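Local coordinates for cupin 2, conserved barrel domain protein (Novosphingobium aromaticivorans DSM 12444, PDB 3ES1), which is of unknown function but has a cupin-like beta-barrel fold and assembles from two copies of the same chain, at residues Ala5-Gly10 and Val83-Pro88; Arg38-Pro41 and Ser46-Leu49. One frame throughout, in Å; residues are numbered along the deposited sequence.

Contact 1 (Ala5-Gly10 and Val83-Pro88)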
loop_
_atom_site.group_PDB
_atom_site.type_symbol
_atom_site.label_atom_id
_atom_site.label_comp_id
_atom_site.label_asym_id
_atom_site.label_seq_id
_atom_site.Cartn_x
_atom_site.Cartn_y
_atom_site.Cartn_z
ATOM N N ALA A 5 -16.464 16.753 0.745
ATOM C CA ALA A 5 -17.623 16.364 1.509
ATOM C C ALA A 5 -17.226 15.087 2.237
ATOM O O ALA A 5 -16.268 14.450 1.864
ATOM C CB ALA A 5 -18.798 16.077 0.552
ATOM N N LEU A 6 -17.970 14.773 3.288
ATOM C CA LEU A 6 -17.932 13.459 3.935
ATOM C C LEU A 6 -18.150 12.378 2.885
ATOM O O LEU A 6 -18.891 12.552 1.933
ATOM C CB LEU A 6 -19.050 13.377 4.988
ATOM C CG LEU A 6 -18.861 12.564 6.231
ATOM C CD1 LEU A 6 -17.599 13.019 6.963
ATOM C CD2 LEU A 6 -20.187 12.710 7.077
ATOM N N SER A 7 -17.448 11.262 3.052
ATOM C CA SER A 7 -17.641 10.075 2.208
ATOM C C SER A 7 -19.053 9.496 2.346
ATOM O O SER A 7 -19.765 9.683 3.354
ATOM C CB SER A 7 -16.620 8.991 2.570
ATOM O OG SER A 7 -15.277 9.429 2.357
ATOM N N ASP A 8 -19.461 8.794 1.302
ATOM C CA ASP A 8 -20.806 8.188 1.277
ATOM C C ASP A 8 -20.935 7.114 2.374
ATOM O O ASP A 8 -22.026 6.652 2.670
ATOM C CB ASP A 8 -21.148 7.605 -0.100
ATOM C CG ASP A 8 -21.373 8.691 -1.165
ATOM O OD1 ASP A 8 -21.533 9.866 -0.795
ATOM O OD2 ASP A 8 -21.390 8.376 -2.381
ATOM N N SER A 9 -19.799 6.705 2.955
ATOM C CA SER A 9 -19.770 5.706 4.038
ATOM C C SER A 9 -19.892 6.396 5.384
ATOM O O SER A 9 -19.990 5.750 6.422
ATOM C CB SER A 9 -18.430 4.986 4.044
ATOM O OG SER A 9 -17.406 5.974 4.115
ATOM N N GLY A 10 -19.865 7.719 5.347
ATOM C CA GLY A 10 -19.863 8.537 6.581
ATOM C C GLY A 10 -18.507 8.807 7.190
ATOM O O GLY A 10 -18.392 9.513 8.225
ATOM N N VAL A 83 -8.977 3.093 -2.148
ATOM C CA VAL A 83 -9.574 3.022 -0.837
ATOM C C VAL A 83 -11.020 2.485 -0.945
ATOM O O VAL A 83 -11.844 2.981 -1.734
ATOM C CB VAL A 83 -9.537 4.406 -0.126
ATOM C CG1 VAL A 83 -10.262 4.335 1.219
ATOM C CG2 VAL A 83 -8.120 4.947 0.013
ATOM N N VAL A 84 -11.285 1.448 -0.173
ATOM C CA VAL A 84 -12.632 0.780 -0.149
ATOM C C VAL A 84 -13.204 0.821 1.258
ATOM O O VAL A 84 -12.579 0.371 2.231
ATOM C CB VAL A 84 -12.622 -0.690 -0.703
ATOM C CG1 VAL A 84 -14.025 -1.310 -0.695
ATOM C CG2 VAL A 84 -12.083 -0.708 -2.137
ATOM N N ASP A 85 -14.395 1.401 1.351
ATOM C CA ASP A 85 -15.147 1.448 2.624
ATOM C C ASP A 85 -16.256 0.444 2.541
ATOM O O ASP A 85 -17.236 0.632 1.817
ATOM C CB ASP A 85 -15.756 2.816 2.877
ATOM C CG ASP A 85 -14.718 3.930 2.992
ATOM O OD1 ASP A 85 -13.500 3.662 3.108
ATOM O OD2 ASP A 85 -15.144 5.102 3.018
HETATM N N MSE A 86 -16.075 -0.632 3.298
HETATM C CA MSE A 86 -17.057 -1.716 3.402
HETATM C C MSE A 86 -18.107 -1.276 4.413
HETATM O O MSE A 86 -17.786 -0.902 5.547
HETATM C CB MSE A 86 -16.416 -3.037 3.859
HETATM C CG MSE A 86 -15.393 -3.687 2.897
HETATM SE SE MSE A 86 -16.044 -3.977 1.094
HETATM C CE MSE A 86 -17.150 -5.540 1.252
ATOM N N LEU A 87 -19.360 -1.292 3.982
ATOM C CA LEU A 87 -20.469 -0.815 4.836
ATOM C C LEU A 87 -20.944 -1.886 5.815
ATOM O O LEU A 87 -20.753 -3.082 5.574
ATOM C CB LEU A 87 -21.635 -0.265 3.987
ATOM C CG LEU A 87 -21.573 1.212 3.501
ATOM C CD1 LEU A 87 -20.291 1.637 2.955
ATOM C CD2 LEU A 87 -22.621 1.520 2.495
ATOM N N PRO A 88 -21.522 -1.460 6.957
ATOM C CA PRO A 88 -21.886 -2.459 7.980
ATOM C C PRO A 88 -22.903 -3.469 7.463
ATOM O O PRO A 88 -23.848 -3.098 6.795
ATOM C CB PRO A 88 -22.479 -1.617 9.124
ATOM C CG PRO A 88 -22.466 -0.268 8.719
ATOM C CD PRO A 88 -21.700 -0.091 7.443
#
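Asp-85 reaches from near the end of strand 79-86 to Ser-9, in the loop that precedes strand 14-21. Start at its CB, which lies 3.6 Å from Ser-9 CB, so the two side chains already touch at their roots. With CG anti to the carbonyl carbon (chi1 -61°), the carboxylate is put beside the turn. OD2 then takes a hydrogen bond from Ser-9 OG at 2.7 Å; the hydroxyl comes in on the anti side of this oxygen, 29° out of the carboxylate plane. Thr-37 OG1 is a second hydrogen-bonding partner of OD2, while OD1 forms a salt bridge with Arg-146 NE on the neighbouring strand 145-153. Both oxygens of this buried acid are thus engaged, and the positive charge beside it would be expected to favour the ionised form.

Ser-9 belongs to a type I turn running from Ser-7 to Gly-10, closed by the bond from Gly-10 N to Ser-7 O at 2.8 Å. Its OG sits between the backbone N and the carbonyl carbon (chi1 54°), which turns the hydroxyl to the acid. Ser-9 CB also has Leu-87 CD1 4.0 Å away. Ser-7 comes only to the fringe, its CB 4.2 Å from Asp-85 OD2; its hydroxyl bonds instead to Thr-37 N. An asparagine in place of Asp-85 would probably leave Arg-146 without its charge partner.

Taken together, the chemistry is that of a buried carboxylate pinning an N-terminal loop to the cupin sheet: one acid ties a serine of the turn, a threonine of strand 27-39 and an arginine of strand 145-153 into one polar network.

Contact 2 (Arg38-Pro41 and Ser46-Leu49)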
loop_
_atom_site.group_PDB
_atom_site.type_symbol
_atom_site.label_atom_id
_atom_site.label_comp_id
_atom_site.label_asym_id
_atom_site.label_seq_id
_atom_site.Cartn_x
_atom_site.Cartn_y
_atom_site.Cartn_z
ATOM N N ARG A 38 -16.977 7.285 -2.748
ATOM C CA ARG A 38 -18.344 7.307 -3.278
ATOM C C ARG A 38 -18.947 5.913 -3.456
ATOM O O ARG A 38 -18.278 4.904 -3.767
ATOM C CB ARG A 38 -18.370 8.070 -4.604
ATOM C CG ARG A 38 -17.841 9.537 -4.520
ATOM C CD ARG A 38 -18.605 10.319 -3.502
ATOM N NE ARG A 38 -19.981 10.507 -3.908
ATOM C CZ ARG A 38 -20.372 11.468 -4.729
ATOM N NH1 ARG A 38 -19.453 12.285 -5.228
ATOM N NH2 ARG A 38 -21.656 11.593 -5.060
HETATM N N MSE A 39 -20.255 5.884 -3.270
HETATM C CA MSE A 39 -21.056 4.655 -3.291
HETATM C C MSE A 39 -21.010 3.968 -4.642
HETATM O O MSE A 39 -21.075 4.593 -5.695
HETATM C CB MSE A 39 -22.527 4.942 -2.917
HETATM C CG MSE A 39 -23.243 3.731 -2.400
HETATM SE SE MSE A 39 -22.687 3.153 -0.619
HETATM C CE MSE A 39 -23.591 4.467 0.480
ATOM N N ILE A 40 -20.845 2.659 -4.601
ATOM C CA ILE A 40 -20.996 1.830 -5.817
ATOM C C ILE A 40 -22.495 1.448 -5.962
ATOM O O ILE A 40 -23.268 1.521 -4.978
ATOM C CB ILE A 40 -20.108 0.556 -5.808
ATOM C CG1 ILE A 40 -20.564 -0.429 -4.708
ATOM C CG2 ILE A 40 -18.592 0.897 -5.703
ATOM C CD1 ILE A 40 -19.628 -1.550 -4.554
ATOM N N PRO A 41 -22.912 1.038 -7.180
ATOM C CA PRO A 41 -24.349 0.770 -7.404
ATOM C C PRO A 41 -25.009 -0.216 -6.451
ATOM O O PRO A 41 -26.161 -0.009 -6.070
ATOM C CB PRO A 41 -24.380 0.282 -8.857
ATOM C CG PRO A 41 -23.291 1.100 -9.498
ATOM C CD PRO A 41 -22.176 1.061 -8.451
ATOM N N SER A 46 -18.289 1.955 -0.506
ATOM C CA SER A 46 -18.041 3.312 -1.005
ATOM C C SER A 46 -16.521 3.351 -1.271
ATOM O O SER A 46 -15.725 2.956 -0.425
ATOM C CB SER A 46 -18.491 4.286 0.068
ATOM O OG SER A 46 -18.385 5.618 -0.335
ATOM N N PHE A 47 -16.125 3.754 -2.466
ATOM C CA PHE A 47 -14.714 3.628 -2.874
ATOM C C PHE A 47 -14.079 4.883 -3.482
ATOM O O PHE A 47 -14.757 5.808 -3.908
ATOM C CB PHE A 47 -14.545 2.423 -3.824
ATOM C CG PHE A 47 -14.679 2.761 -5.276
ATOM C CD1 PHE A 47 -15.889 3.143 -5.818
ATOM C CD2 PHE A 47 -13.586 2.691 -6.097
ATOM C CE1 PHE A 47 -15.971 3.479 -7.158
ATOM C CE2 PHE A 47 -13.669 3.019 -7.420
ATOM C CZ PHE A 47 -14.845 3.387 -7.960
ATOM N N LEU A 48 -12.727 4.885 -3.483
ATOM C CA LEU A 48 -11.946 5.910 -4.168
ATOM C C LEU A 48 -10.703 5.366 -4.769
ATOM O O LEU A 48 -9.852 4.856 -4.045
ATOM C CB LEU A 48 -11.574 7.057 -3.204
ATOM C CG LEU A 48 -10.715 8.250 -3.648
ATOM C CD1 LEU A 48 -11.430 9.114 -4.724
ATOM C CD2 LEU A 48 -10.283 9.136 -2.454
ATOM N N LEU A 49 -10.582 5.504 -6.097
ATOM C CA LEU A 49 -9.293 5.267 -6.804
ATOM C C LEU A 49 -8.304 6.360 -6.466
ATOM O O LEU A 49 -8.623 7.541 -6.521
ATOM C CB LEU A 49 -9.529 5.203 -8.316
ATOM C CG LEU A 49 -8.343 4.918 -9.195
ATOM C CD1 LEU A 49 -7.638 3.647 -8.748
ATOM C CD2 LEU A 49 -8.759 4.913 -10.642
#
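The ring of Phe-47 meets Ile-40 obliquely, neither squarely over a face nor squarely at an edge. Ile-40 CG2 does the touching, 3.5 Å from Phe-47 CD1, with CE1 of the same ring a little farther off, and the two side chains cross at about a right angle. Ile-40 has its CG1 between the backbone N and the carbonyl carbon (chi1 67°), leaving the CG2 branch to meet the ring. The carbonyl oxygen of Arg-38 also approaches the ring obliquely, 3.6 Å from Phe-47 CD1.

Two backbone bonds join Arg-38 and Phe-47 as an antiparallel hydrogen-bonded pair. Arg-38 N gives to Phe-47 O at 2.9 Å, nearly straight at 169°, and Phe-47 N returns a bond of 2.8 Å to Arg-38 O. Arg-38 O is also approached by the CA-H of Ser-46, with Ser-46 CA 3.2 Å away.

Next along comes the non-hydrogen-bonded pair of Met-39 and Ser-46, whose CA atoms are 4.0 Å apart. Ser-46 OG, anti to its own backbone N (chi1 -176°), lies against the Arg-38 backbone, 3.2 Å from Arg-38 C, yet makes no hydrogen bond to it; its partner is Thr-37 OG1. The selenium of the selenomethionine at Met-39 rests loosely by Ser-46 CB.

Arg-38 and Phe-47 share one face of this hairpin end, Met-39 and Ser-46 the other. Asp-8 serves Arg-38 and Met-39, through a salt bridge to Arg-38 NE and a hydrogen bond from Met-39 N. The chemistry implies a surface hairpin joined by its main chains, with a single apolar side-chain touch added where strand 27-39 gives way to the turn.

In the fold
Contacts 1 and 2 lie on the same side of the chain's centre, their own centres about 8 Å apart, and both reach the large antiparallel sheet. Along the chain, 38-41 and 46-49 fall inside the long loop closed by 5-10 and 83-88. In the sheet, strands 27-39, 45-53 and 79-86 run side by side, so the hairpin of contact 2 adjoins the strand that carries Asp-85. The two contacts join directly: Asp-85 N lies 2.7 Å from Ser-46 O and Val-83 O 2.7 Å from Leu-48 N, both probable hydrogen bonds. Asp-8 CB also packs on Ser-46 OG. Through Asp-8 and Ser-9 the N-terminal loop meets three successive strands of the cupin-like barrel.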